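Local coordinates for protein transcriptional regulator, LacI family (Arthrobacter sp., PDB 4RKQ) that probably regulates transcription as a LacI-family repressor or activator whose periplasmic-binding-protein-like region senses a small sugar-type effector, at residues Y112-M124 with V150-L162. Numbering follows the deposited sequence.
Sequences YQHAAKVAVAQLM and VRGKAVAGRLDEL. With EDO (1,2-ethanediol), chain F.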
ATOM      1  N   TYR A 112     -18.686  12.596  -9.066  1.00 19.27           N
ATOM      2  CA  TYR A 112     -17.825  13.645  -8.553  1.00 15.42           C
ATOM      3  C   TYR A 112     -18.533  14.987  -8.325  1.00 26.63           C
ATOM      4  O   TYR A 112     -18.039  15.808  -7.562  1.00 23.41           O
ATOM      5  CB  TYR A 112     -16.591  13.846  -9.407  1.00 22.93           C
ATOM      6  CG  TYR A 112     -15.682  12.661  -9.413  1.00 21.93           C
ATOM      7  CD1 TYR A 112     -15.000  12.296  -8.270  1.00 17.44           C
ATOM      8  CD2 TYR A 112     -15.487  11.909 -10.569  1.00 23.45           C
ATOM      9  CE1 TYR A 112     -14.137  11.207  -8.266  1.00 22.26           C
ATOM     10  CE2 TYR A 112     -14.637  10.811 -10.573  1.00 18.18           C
ATOM     11  CZ  TYR A 112     -13.975  10.451  -9.402  1.00 21.02           C
ATOM     12  OH  TYR A 112     -13.086   9.387  -9.392  1.00 20.92           O
ATOM     13  N   GLN A 113     -19.674  15.215  -8.949  1.00 21.68           N
ATOM     14  CA  GLN A 113     -20.447  16.414  -8.608  1.00 24.98           C
ATOM     15  C   GLN A 113     -20.979  16.329  -7.198  1.00 18.91           C
ATOM     16  O   GLN A 113     -20.970  17.308  -6.451  1.00 26.93           O
ATOM     17  CB  GLN A 113     -21.597  16.598  -9.574  1.00 31.97           C
ATOM     18  CG  GLN A 113     -21.050  16.969 -10.924  1.00 38.37           C
ATOM     19  CD  GLN A 113     -22.108  17.472 -11.852  1.00 73.24           C
ATOM     20  OE1 GLN A 113     -23.205  17.843 -11.427  1.00 59.81           O
ATOM     21  NE2 GLN A 113     -21.785  17.499 -13.133  1.00 63.62           N
ATOM     22  N   HIS A 114     -21.443  15.158  -6.825  1.00 29.26           N
ATOM     23  CA  HIS A 114     -21.879  14.937  -5.489  1.00 22.53           C
ATOM     24  C   HIS A 114     -20.747  15.068  -4.456  1.00 24.54           C
ATOM     25  O   HIS A 114     -20.911  15.691  -3.397  1.00 31.27           O
ATOM     26  CB  HIS A 114     -22.518  13.595  -5.382  1.00 30.35           C
ATOM     27  CG  HIS A 114     -22.712  13.156  -3.978  1.00 35.16           C
ATOM     28  ND1 HIS A 114     -23.840  13.468  -3.260  1.00 33.73           N
ATOM     29  CD2 HIS A 114     -21.901  12.470  -3.138  1.00 39.67           C
ATOM     30  CE1 HIS A 114     -23.740  12.955  -2.051  1.00 28.26           C
ATOM     31  NE2 HIS A 114     -22.566  12.359  -1.944  1.00 45.19           N
ATOM     32  N   ALA A 115     -19.596  14.473  -4.749  1.00 22.21           N
ATOM     33  CA  ALA A 115     -18.447  14.552  -3.844  1.00 25.24           C
ATOM     34  C   ALA A 115     -18.018  16.003  -3.641  1.00 27.19           C
ATOM     35  O   ALA A 115     -17.681  16.407  -2.526  1.00 28.08           O
ATOM     36  CB  ALA A 115     -17.262  13.744  -4.400  1.00 18.46           C
ATOM     37  N   ALA A 116     -17.985  16.755  -4.736  1.00 23.74           N
ATOM     38  CA  ALA A 116     -17.550  18.146  -4.723  1.00 22.96           C
ATOM     39  C   ALA A 116     -18.491  18.972  -3.871  1.00 28.45           C
ATOM     40  O   ALA A 116     -18.051  19.804  -3.074  1.00 28.07           O
ATOM     41  CB  ALA A 116     -17.484  18.694  -6.151  1.00 20.16           C
ATOM     42  N   LYS A 117     -19.779  18.709  -3.995  1.00 26.27           N
ATOM     43  CA  LYS A 117     -20.775  19.435  -3.229  1.00 30.81           C
ATOM     44  C   LYS A 117     -20.614  19.151  -1.758  1.00 31.10           C
ATOM     45  O   LYS A 117     -20.639  20.059  -0.949  1.00 27.64           O
ATOM     46  CB  LYS A 117     -22.194  19.083  -3.683  1.00 41.66           C
ATOM     47  CG  LYS A 117     -23.273  19.533  -2.705  1.00 40.04           C
ATOM     48  CD  LYS A 117     -24.583  19.901  -3.391  1.00 75.53           C
ATOM     49  CE  LYS A 117     -25.442  18.698  -3.743  1.00 65.40           C
ATOM     50  NZ  LYS A 117     -26.158  18.134  -2.570  1.00125.26           N
ATOM     51  N   VAL A 118     -20.408  17.891  -1.406  1.00 24.35           N
ATOM     52  CA  VAL A 118     -20.260  17.512  -0.017  1.00 18.67           C
ATOM     53  C   VAL A 118     -18.984  18.067   0.612  1.00 25.39           C
ATOM     54  O   VAL A 118     -19.005  18.598   1.736  1.00 28.65           O
ATOM     55  CB  VAL A 118     -20.379  15.998   0.174  1.00 27.50           C
ATOM     56  CG1 VAL A 118     -20.128  15.602   1.612  1.00 33.47           C
ATOM     57  CG2 VAL A 118     -21.774  15.535  -0.246  1.00 33.74           C
ATOM     58  N   ALA A 119     -17.881  18.001  -0.123  1.00 24.00           N
ATOM     59  CA  ALA A 119     -16.576  18.393   0.433  1.00 25.79           C
ATOM     60  C   ALA A 119     -16.536  19.913   0.617  1.00 30.27           C
ATOM     61  O   ALA A 119     -16.124  20.404   1.651  1.00 28.64           O
ATOM     62  CB  ALA A 119     -15.449  17.948  -0.481  1.00 20.45           C
ATOM     63  N   VAL A 120     -16.964  20.636  -0.406  1.00 25.97           N
ATOM     64  CA  VAL A 120     -17.051  22.091  -0.368  1.00 30.19           C
ATOM     65  C   VAL A 120     -18.000  22.569   0.755  1.00 26.42           C
ATOM     66  O   VAL A 120     -17.687  23.509   1.463  1.00 31.69           O
ATOM     67  CB  VAL A 120     -17.449  22.654  -1.746  1.00 23.67           C
ATOM     68  CG1 VAL A 120     -17.672  24.160  -1.672  1.00 38.30           C
ATOM     69  CG2 VAL A 120     -16.321  22.397  -2.740  1.00 32.69           C
ATOM     70  N   ALA A 121     -19.106  21.860   0.960  1.00 32.17           N
ATOM     71  CA  ALA A 121     -20.054  22.203   2.018  1.00 31.14           C
ATOM     72  C   ALA A 121     -19.414  22.201   3.373  1.00 46.25           C
ATOM     73  O   ALA A 121     -19.751  23.032   4.219  1.00 24.13           O
ATOM     74  CB  ALA A 121     -21.229  21.259   2.013  1.00 30.05           C
ATOM     75  N   GLN A 122     -18.504  21.257   3.592  1.00 34.52           N
ATOM     76  CA  GLN A 122     -17.842  21.163   4.874  1.00 26.45           C
ATOM     77  C   GLN A 122     -17.008  22.387   5.104  1.00 27.56           C
ATOM     78  O   GLN A 122     -16.987  22.934   6.212  1.00 28.76           O
ATOM     79  CB  GLN A 122     -16.952  19.911   4.972  1.00 33.05           C
ATOM     80  CG  GLN A 122     -16.046  19.903   6.200  1.00 33.19           C
ATOM     81  CD  GLN A 122     -16.809  19.862   7.518  1.00 34.88           C
ATOM     82  OE1 GLN A 122     -17.881  19.268   7.608  1.00 32.88           O
ATOM     83  NE2 GLN A 122     -16.232  20.469   8.557  1.00 37.08           N
ATOM     84  N   LEU A 123     -16.294  22.818   4.075  1.00 21.76           N
ATOM     85  CA  LEU A 123     -15.434  24.002   4.217  1.00 22.72           C
ATOM     86  C   LEU A 123     -16.282  25.279   4.401  1.00 33.23           C
ATOM     87  O   LEU A 123     -15.964  26.140   5.230  1.00 30.47           O
ATOM     88  CB  LEU A 123     -14.493  24.133   3.042  1.00 24.86           C
ATOM     89  CG  LEU A 123     -13.479  22.981   2.934  1.00 32.93           C
ATOM     90  CD1 LEU A 123     -12.513  23.226   1.793  1.00 36.24           C
ATOM     91  CD2 LEU A 123     -12.694  22.792   4.218  1.00 29.42           C
ATOM     92  N   MET A 124     -17.389  25.372   3.678  1.00 26.74           N
ATOM     93  CA  MET A 124     -18.310  26.506   3.857  1.00 44.71           C
ATOM     94  C   MET A 124     -18.885  26.554   5.263  1.00 49.40           C
ATOM     95  O   MET A 124     -18.928  27.615   5.875  1.00 35.94           O
ATOM     96  CB  MET A 124     -19.455  26.449   2.853  1.00 38.69           C
ATOM     97  CG  MET A 124     -19.035  26.620   1.418  1.00 36.23           C
ATOM     98  SD  MET A 124     -18.220  28.146   0.944  1.00 37.60           S
ATOM     99  CE  MET A 124     -16.505  27.829   1.041  1.00 42.04           C
ATOM    100  N   VAL A 150     -11.597  14.934 -14.102  1.00 25.36           N
ATOM    101  CA  VAL A 150     -13.031  15.011 -13.942  1.00 25.65           C
ATOM    102  C   VAL A 150     -13.395  15.488 -12.547  1.00 22.58           C
ATOM    103  O   VAL A 150     -14.284  16.317 -12.365  1.00 25.13           O
ATOM    104  CB  VAL A 150     -13.662  13.630 -14.197  1.00 26.97           C
ATOM    105  CG1 VAL A 150     -15.145  13.642 -13.864  1.00 23.14           C
ATOM    106  CG2 VAL A 150     -13.399  13.224 -15.657  1.00 27.00           C
ATOM    107  N   ARG A 151     -12.706  14.961 -11.546  1.00 25.22           N
ATOM    108  CA  ARG A 151     -13.069  15.284 -10.175  1.00 17.96           C
ATOM    109  C   ARG A 151     -12.706  16.720  -9.917  1.00 22.62           C
ATOM    110  O   ARG A 151     -13.478  17.428  -9.286  1.00 25.66           O
ATOM    111  CB  ARG A 151     -12.441  14.322  -9.149  1.00 22.99           C
ATOM    112  CG  ARG A 151     -10.938  14.424  -8.955  1.00 23.26           C
ATOM    113  CD  ARG A 151     -10.466  13.370  -7.949  1.00 22.50           C
ATOM    114  NE  ARG A 151     -10.482  12.034  -8.540  1.00 25.10           N
ATOM    115  CZ  ARG A 151      -9.913  10.959  -7.999  1.00 21.58           C
ATOM    116  NH1 ARG A 151      -9.269  11.038  -6.830  1.00 24.33           N
ATOM    117  NH2 ARG A 151      -9.978   9.803  -8.631  1.00 23.62           N
ATOM    118  N   GLY A 152     -11.563  17.139 -10.456  1.00 23.09           N
ATOM    119  CA  GLY A 152     -11.067  18.509 -10.310  1.00 22.90           C
ATOM    120  C   GLY A 152     -11.993  19.520 -10.969  1.00 23.48           C
ATOM    121  O   GLY A 152     -12.246  20.573 -10.400  1.00 22.75           O
ATOM    122  N   LYS A 153     -12.486  19.214 -12.169  1.00 30.24           N
ATOM    123  CA  LYS A 153     -13.496  20.072 -12.829  1.00 26.56           C
ATOM    124  C   LYS A 153     -14.747  20.197 -11.992  1.00 24.88           C
ATOM    125  O   LYS A 153     -15.318  21.286 -11.882  1.00 26.91           O
ATOM    126  CB  LYS A 153     -13.823  19.564 -14.256  1.00 28.22           C
ATOM    127  CG  LYS A 153     -12.670  19.743 -15.225  1.00 31.85           C
ATOM    128  CD  LYS A 153     -12.908  19.114 -16.603  1.00 35.95           C
ATOM    129  CE  LYS A 153     -11.736  19.443 -17.517  1.00 56.14           C
ATOM    130  NZ  LYS A 153     -11.485  18.437 -18.574  1.00 47.30           N
ATOM    131  N   ALA A 154     -15.150  19.110 -11.339  1.00 20.50           N
ATOM    132  CA  ALA A 154     -16.338  19.128 -10.514  1.00 19.51           C
ATOM    133  C   ALA A 154     -16.173  20.059  -9.317  1.00 31.89           C
ATOM    134  O   ALA A 154     -17.079  20.789  -8.988  1.00 26.90           O
ATOM    135  CB  ALA A 154     -16.693  17.725 -10.040  1.00 22.06           C
ATOM    136  N   VAL A 155     -15.007  20.038  -8.677  1.00 24.87           N
ATOM    137  CA  VAL A 155     -14.748  20.924  -7.535  1.00 21.65           C
ATOM    138  C   VAL A 155     -14.700  22.403  -7.972  1.00 21.36           C
ATOM    139  O   VAL A 155     -15.296  23.272  -7.318  1.00 28.33           O
ATOM    140  CB  VAL A 155     -13.438  20.512  -6.820  1.00 19.40           C
ATOM    141  CG1 VAL A 155     -13.043  21.518  -5.738  1.00 25.72           C
ATOM    142  CG2 VAL A 155     -13.562  19.092  -6.259  1.00 29.47           C
ATOM    143  N   ALA A 156     -13.997  22.672  -9.068  1.00 26.57           N
ATOM    144  CA  ALA A 156     -13.874  24.033  -9.593  1.00 35.60           C
ATOM    145  C   ALA A 156     -15.238  24.591  -9.973  1.00 31.54           C
ATOM    146  O   ALA A 156     -15.550  25.734  -9.657  1.00 46.26           O
ATOM    147  CB  ALA A 156     -12.963  24.055 -10.778  1.00 27.50           C
ATOM    148  N   GLY A 157     -16.036  23.762 -10.633  1.00 29.70           N
ATOM    149  CA  GLY A 157     -17.428  24.037 -10.896  1.00 34.41           C
ATOM    150  C   GLY A 157     -18.208  24.429  -9.663  1.00 44.47           C
ATOM    151  O   GLY A 157     -18.914  25.425  -9.685  1.00 38.98           O
ATOM    152  N   ARG A 158     -18.086  23.660  -8.581  1.00 28.58           N
ATOM    153  CA  ARG A 158     -18.847  23.952  -7.395  1.00 27.09           C
ATOM    154  C   ARG A 158     -18.404  25.264  -6.754  1.00 30.59           C
ATOM    155  O   ARG A 158     -19.234  26.072  -6.320  1.00 36.47           O
ATOM    156  CB  ARG A 158     -18.769  22.810  -6.390  1.00 21.53           C
ATOM    157  CG  ARG A 158     -19.563  23.007  -5.113  1.00 32.73           C
ATOM    158  CD  ARG A 158     -21.025  23.246  -5.405  1.00 27.19           C
ATOM    159  NE  ARG A 158     -21.837  23.220  -4.187  1.00 34.93           N
ATOM    160  CZ  ARG A 158     -23.157  23.388  -4.150  1.00 43.82           C
ATOM    161  NH1 ARG A 158     -23.830  23.609  -5.268  1.00 43.44           N
ATOM    162  NH2 ARG A 158     -23.804  23.337  -2.992  1.00 40.99           N
ATOM    163  N   LEU A 159     -17.094  25.463  -6.661  1.00 37.75           N
ATOM    164  CA  LEU A 159     -16.586  26.677  -6.058  1.00 32.26           C
ATOM    165  C   LEU A 159     -16.928  27.915  -6.927  1.00 34.89           C
ATOM    166  O   LEU A 159     -17.225  28.968  -6.382  1.00 45.12           O
ATOM    167  CB  LEU A 159     -15.082  26.585  -5.857  1.00 23.18           C
ATOM    168  CG  LEU A 159     -14.598  25.639  -4.751  1.00 30.50           C
ATOM    169  CD1 LEU A 159     -13.112  25.382  -4.902  1.00 28.80           C
ATOM    170  CD2 LEU A 159     -14.900  26.200  -3.372  1.00 34.25           C
ATOM    171  N   ASP A 160     -16.835  27.801  -8.253  1.00 37.14           N
ATOM    172  CA  ASP A 160     -17.250  28.888  -9.155  1.00 34.00           C
ATOM    173  C   ASP A 160     -18.755  29.191  -8.969  1.00 40.04           C
ATOM    174  O   ASP A 160     -19.166  30.334  -8.799  1.00 44.51           O
ATOM    175  CB  ASP A 160     -16.936  28.531 -10.607  1.00 39.33           C
ATOM    176  CG  ASP A 160     -15.476  28.728 -10.968  1.00 43.37           C
ATOM    177  OD1 ASP A 160     -14.743  29.413 -10.220  1.00 40.12           O
ATOM    178  OD2 ASP A 160     -15.047  28.210 -12.024  1.00 42.62           O
ATOM    179  N   GLU A 161     -19.568  28.150  -8.967  1.00 42.97           N
ATOM    180  CA  GLU A 161     -21.000  28.277  -8.715  1.00 47.83           C
ATOM    181  C   GLU A 161     -21.319  29.008  -7.416  1.00 65.77           C
ATOM    182  O   GLU A 161     -22.301  29.722  -7.342  1.00 47.86           O
ATOM    183  CB  GLU A 161     -21.625  26.889  -8.682  1.00 41.38           C
ATOM    184  CG  GLU A 161     -23.024  26.782  -8.106  1.00 48.92           C
ATOM    185  CD  GLU A 161     -23.721  25.511  -8.549  1.00 82.64           C
ATOM    186  OE1 GLU A 161     -23.080  24.430  -8.559  1.00 57.69           O
ATOM    187  OE2 GLU A 161     -24.916  25.600  -8.898  1.00101.44           O
ATOM    188  N   LEU A 162     -20.518  28.806  -6.379  1.00 36.38           N
ATOM    189  CA  LEU A 162     -20.803  29.416  -5.091  1.00 54.19           C
ATOM    190  C   LEU A 162     -20.177  30.817  -4.943  1.00 34.43           C
ATOM    191  O   LEU A 162     -20.260  31.417  -3.869  1.00 36.99           O
ATOM    192  CB  LEU A 162     -20.336  28.495  -3.956  1.00 37.87           C
ATOM    193  CG  LEU A 162     -21.126  27.204  -3.717  1.00 58.04           C
ATOM    194  CD1 LEU A 162     -20.524  26.426  -2.555  1.00 48.79           C
ATOM    195  CD2 LEU A 162     -22.592  27.497  -3.449  1.00 63.81           C
TER
HETATM  196  C1  EDO F 402      -6.614   7.394  -7.029  1.00 29.24           C
HETATM  197  O1  EDO F 402      -6.095   7.658  -5.711  1.00 25.78           O
HETATM  198  C2  EDO F 402      -8.067   6.978  -6.975  1.00 36.97           C
HETATM  199  O2  EDO F 402      -8.779   8.129  -6.503  1.00 23.36           O
HETATM  200  O   HOH W   1     -15.054  15.769  -6.662  1.00 32.72           O
HETATM  201  O   HOH W   2     -21.117  22.799  -1.622  1.00 27.94           O
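Tyr-112 CG stands beside its backbone N, anti to the carbonyl carbon (chi1 -65°), and Arg-151 CG sits between its backbone N and carbonyl carbon; these torsions bring Arg-151 CB over one face of the Tyr-112 ring, a CH-pi contact 3.7 Å from the centroid. In this periplasmic-binding-protein-like fold, helices 112-125 and 150-161 are neighbours on one face of a domain's sheet, their short segments crossing at -49° with axes 8.3 Å apart. Val-150 CG1 meets Tyr-112 CD2. The Arg-151 guanidinium, tilted 26° from the ring, gives NH1 and NH2 to O2 of an ethanediol probably from the crystallisation liquor, each at 3.0 Å; Asn-27, Asn-199 and Asp-227 also bind it, and it probably marks the effector pocket. Phe-198 adds a carbonyl and a cation-pi contact to Arg-151, and Asp-98 bonds the Tyr-112 hydroxyl. An alanine in place of Tyr-112 would probably leave Arg-151 CB without its aromatic cover and Asp-98 without its hydroxyl partner. Small side chains let the helices close in: Ala-116 CB lies 3.5 Å from Ala-154 O. Val-120 CG1 touches Leu-159 CD2 and, tip to tip, Leu-162 CD1. Lys-117 CD lies over one face of the Arg-158 guanidinium, whose NE donates to a water at 2.7 Å that in turn donates to Lys-117 O.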